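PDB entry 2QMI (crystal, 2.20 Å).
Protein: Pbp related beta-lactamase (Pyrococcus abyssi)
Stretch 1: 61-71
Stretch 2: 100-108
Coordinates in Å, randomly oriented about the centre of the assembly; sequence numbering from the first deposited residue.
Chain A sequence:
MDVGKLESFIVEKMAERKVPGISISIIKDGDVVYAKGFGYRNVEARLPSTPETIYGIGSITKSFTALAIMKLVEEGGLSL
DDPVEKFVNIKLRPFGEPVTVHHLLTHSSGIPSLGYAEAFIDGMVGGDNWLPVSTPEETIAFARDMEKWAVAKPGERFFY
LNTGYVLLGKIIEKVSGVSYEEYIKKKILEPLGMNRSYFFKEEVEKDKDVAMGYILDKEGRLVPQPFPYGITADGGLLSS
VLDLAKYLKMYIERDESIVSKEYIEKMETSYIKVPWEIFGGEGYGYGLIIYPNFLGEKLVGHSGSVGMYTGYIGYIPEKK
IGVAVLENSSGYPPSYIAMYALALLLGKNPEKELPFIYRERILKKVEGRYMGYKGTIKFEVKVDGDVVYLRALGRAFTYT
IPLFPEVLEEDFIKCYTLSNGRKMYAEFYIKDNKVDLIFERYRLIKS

Stretch 1 61-71: TKSFTALAIMK
Stretch 2 100-108: TVHHLLTHS

Two nearly antiparallel helical segments of one chain meet through a small, mainly apolar contact, with no hydrogen bond between them and 220 Å² buried in total. Stretch 1 is helical through Lys71, with phi/psi near -62/-41 and i+4 to i backbone bonds such as Ala66 N to Lys62 O (2.9 Å) and Met70 N to Ala66 O (3.0 Å); the helix runs on beyond Lys71. The short helix 101-105 crosses it at -161°, the axes approaching to 11.8 Å, so side chains rather than backbones fill the gap. Register is set by Ala66 CA to Leu105 CA, 6.9 Å, and Ile69 CA to Val101 CA, 8.8 Å. The small Ala66 side chain lies where the CA atoms of the two stretches come nearest.

Leu105 (chi1 -71°, chi2 167°) points toward the long helix and has the largest covered area: its CD2 lies 4.1 Å from Ala66 CB, while its CD1 is 4.3 Å from both Ile69 CG2 and Met70 CE. Ile69 (m, m) also points toward the partner and places CG2 4.1 Å from CG1 of Val101 (chi1 t), one turn before Leu105. Met70 (m, m, chi3 96°) starts sideways, but its end comes nearer.

Thr100 (phi/psi -106/169, chi1 p) caps the short helix, OG1 accepting from His103 N at 3.2 Å and weakly from His102 N at 3.3 Å. At the other end His107 takes positive phi (56/43) in a Schellman motif, with Ser108 N to His103 O at 2.9 Å. Its side chain (chi1 m, chi2 -70°) starts sideways and ends nearer the long helix, where Lys62 CE meets the ring edge, 4.1 Å from His107 CE1. Lys62 is extended through chi2 and chi3 (m, t, t, p); its NZ and His107 NE2 are hydrogen-bonded elsewhere in the structure.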

# COMPACT_ATOMS: atom_id res chain seq x y z
N THR A 61 31.05 12.24 -32.41
CA THR A 61 31.18 13.60 -32.91
C THR A 61 32.60 14.09 -32.59
O THR A 61 33.16 14.88 -33.34
CB THR A 61 30.16 14.57 -32.23
OG1 THR A 61 28.82 14.13 -32.48
CG2 THR A 61 30.32 15.99 -32.78
N LYS A 62 33.16 13.61 -31.48
CA LYS A 62 34.51 14.02 -31.08
C LYS A 62 35.56 13.86 -32.19
O LYS A 62 36.43 14.71 -32.33
CB LYS A 62 34.96 13.29 -29.82
CG LYS A 62 34.28 13.78 -28.53
CD LYS A 62 34.90 13.13 -27.29
CE LYS A 62 34.25 13.61 -25.99
NZ LYS A 62 32.80 13.26 -25.90
N SER A 63 35.48 12.78 -32.96
CA SER A 63 36.45 12.59 -34.04
C SER A 63 36.36 13.75 -35.04
O SER A 63 37.37 14.22 -35.56
CB SER A 63 36.25 11.23 -34.74
OG SER A 63 34.97 11.09 -35.33
N PHE A 64 35.14 14.22 -35.31
CA PHE A 64 34.93 15.33 -36.22
C PHE A 64 35.60 16.59 -35.67
O PHE A 64 36.32 17.28 -36.38
CB PHE A 64 33.43 15.58 -36.40
CG PHE A 64 32.74 14.53 -37.20
CD1 PHE A 64 32.41 14.75 -38.53
CD2 PHE A 64 32.40 13.31 -36.62
CE1 PHE A 64 31.75 13.78 -39.28
CE2 PHE A 64 31.75 12.33 -37.36
CZ PHE A 64 31.42 12.57 -38.69
N THR A 65 35.37 16.87 -34.40
CA THR A 65 35.96 18.03 -33.76
C THR A 65 37.48 17.97 -33.86
O THR A 65 38.14 18.99 -34.12
CB THR A 65 35.57 18.10 -32.27
OG1 THR A 65 34.16 18.33 -32.15
CG2 THR A 65 36.33 19.23 -31.56
N ALA A 66 38.05 16.78 -33.66
CA ALA A 66 39.50 16.61 -33.73
C ALA A 66 40.01 16.84 -35.15
O ALA A 66 41.11 17.36 -35.34
CB ALA A 66 39.88 15.22 -33.25
N LEU A 67 39.22 16.44 -36.14
CA LEU A 67 39.60 16.61 -37.53
C LEU A 67 39.66 18.10 -37.87
O LEU A 67 40.61 18.57 -38.49
CB LEU A 67 38.61 15.89 -38.45
CG LEU A 67 38.93 15.83 -39.95
CD1 LEU A 67 40.28 15.15 -40.18
CD2 LEU A 67 37.83 15.07 -40.67
N ALA A 68 38.63 18.84 -37.46
CA ALA A 68 38.58 20.27 -37.71
C ALA A 68 39.85 20.92 -37.16
O ALA A 68 40.45 21.78 -37.80
CB ALA A 68 37.36 20.88 -37.03
N ILE A 69 40.24 20.48 -35.96
CA ILE A 69 41.44 20.99 -35.31
C ILE A 69 42.68 20.68 -36.14
O ILE A 69 43.57 21.52 -36.25
CB ILE A 69 41.62 20.37 -33.90
CG1 ILE A 69 40.54 20.90 -32.95
CG2 ILE A 69 43.02 20.68 -33.37
CD1 ILE A 69 40.63 22.39 -32.62
N MET A 70 42.75 19.48 -36.71
CA MET A 70 43.90 19.10 -37.54
C MET A 70 43.99 20.00 -38.75
O MET A 70 45.08 20.42 -39.15
CB MET A 70 43.77 17.64 -38.01
CG MET A 70 43.87 16.58 -36.92
SD MET A 70 45.49 16.47 -36.11
CE MET A 70 45.21 17.49 -34.67
N LYS A 71 42.84 20.30 -39.35
CA LYS A 71 42.79 21.15 -40.53
C LYS A 71 43.35 22.53 -40.23
O LYS A 71 44.28 23.00 -40.89
CB LYS A 71 41.34 21.27 -41.02
CG LYS A 71 41.23 21.81 -42.44
CD LYS A 71 39.83 21.59 -42.99
CE LYS A 71 39.72 22.08 -44.42
NZ LYS A 71 40.04 23.53 -44.50
N THR A 100 47.15 22.63 -22.89
CA THR A 100 47.25 22.89 -24.33
C THR A 100 46.16 22.21 -25.15
O THR A 100 45.43 21.36 -24.64
CB THR A 100 48.59 22.40 -24.89
OG1 THR A 100 48.63 20.97 -24.81
CG2 THR A 100 49.75 22.98 -24.08
N VAL A 101 46.06 22.59 -26.43
CA VAL A 101 45.07 22.01 -27.33
C VAL A 101 45.27 20.50 -27.40
O VAL A 101 44.32 19.73 -27.58
CB VAL A 101 45.21 22.58 -28.77
CG1 VAL A 101 44.15 21.96 -29.68
CG2 VAL A 101 45.07 24.10 -28.74
N HIS A 102 46.52 20.08 -27.24
CA HIS A 102 46.89 18.68 -27.26
C HIS A 102 46.32 17.99 -26.03
O HIS A 102 45.77 16.89 -26.13
CB HIS A 102 48.41 18.53 -27.27
CG HIS A 102 48.89 17.13 -27.08
ND1 HIS A 102 48.77 16.17 -28.06
CD2 HIS A 102 49.47 16.52 -26.02
CE1 HIS A 102 49.26 15.03 -27.61
NE2 HIS A 102 49.69 15.21 -26.37
N HIS A 103 46.47 18.63 -24.87
CA HIS A 103 45.95 18.06 -23.63
C HIS A 103 44.45 17.80 -23.73
O HIS A 103 43.98 16.73 -23.34
CB HIS A 103 46.22 19.01 -22.44
CG HIS A 103 47.68 19.18 -22.12
ND1 HIS A 103 48.56 18.13 -22.08
CD2 HIS A 103 48.39 20.29 -21.79
CE1 HIS A 103 49.76 18.58 -21.74
NE2 HIS A 103 49.68 19.88 -21.56
N LEU A 104 43.70 18.77 -24.24
CA LEU A 104 42.25 18.62 -24.38
C LEU A 104 41.88 17.48 -25.32
O LEU A 104 40.97 16.71 -25.04
CB LEU A 104 41.62 19.92 -24.90
CG LEU A 104 41.70 21.20 -24.06
CD1 LEU A 104 40.98 22.33 -24.79
CD2 LEU A 104 41.09 20.96 -22.69
N LEU A 105 42.60 17.38 -26.43
CA LEU A 105 42.35 16.32 -27.41
C LEU A 105 42.55 14.94 -26.80
O LEU A 105 41.85 13.98 -27.15
CB LEU A 105 43.29 16.48 -28.60
CG LEU A 105 43.07 17.63 -29.58
CD1 LEU A 105 44.30 17.77 -30.48
CD2 LEU A 105 41.82 17.37 -30.41
N THR A 106 43.52 14.84 -25.89
CA THR A 106 43.85 13.57 -25.25
C THR A 106 43.22 13.35 -23.87
O THR A 106 43.50 12.34 -23.22
CB THR A 106 45.38 13.43 -25.11
OG1 THR A 106 45.90 14.56 -24.41
CG2 THR A 106 46.04 13.36 -26.48
N HIS A 107 42.38 14.28 -23.42
CA HIS A 107 41.75 14.16 -22.11
C HIS A 107 42.84 14.03 -21.06
O HIS A 107 42.72 13.20 -20.15
CB HIS A 107 40.85 12.93 -22.04
CG HIS A 107 39.72 12.95 -23.02
ND1 HIS A 107 38.65 13.81 -22.91
CD2 HIS A 107 39.48 12.19 -24.12
CE1 HIS A 107 37.81 13.59 -23.90
NE2 HIS A 107 38.29 12.61 -24.65
N SER A 108 43.89 14.83 -21.18
CA SER A 108 45.00 14.80 -20.23
C SER A 108 45.25 16.13 -19.51
O SER A 108 46.31 16.32 -18.91
CB SER A 108 46.29 14.35 -20.94
OG SER A 108 46.75 15.30 -21.87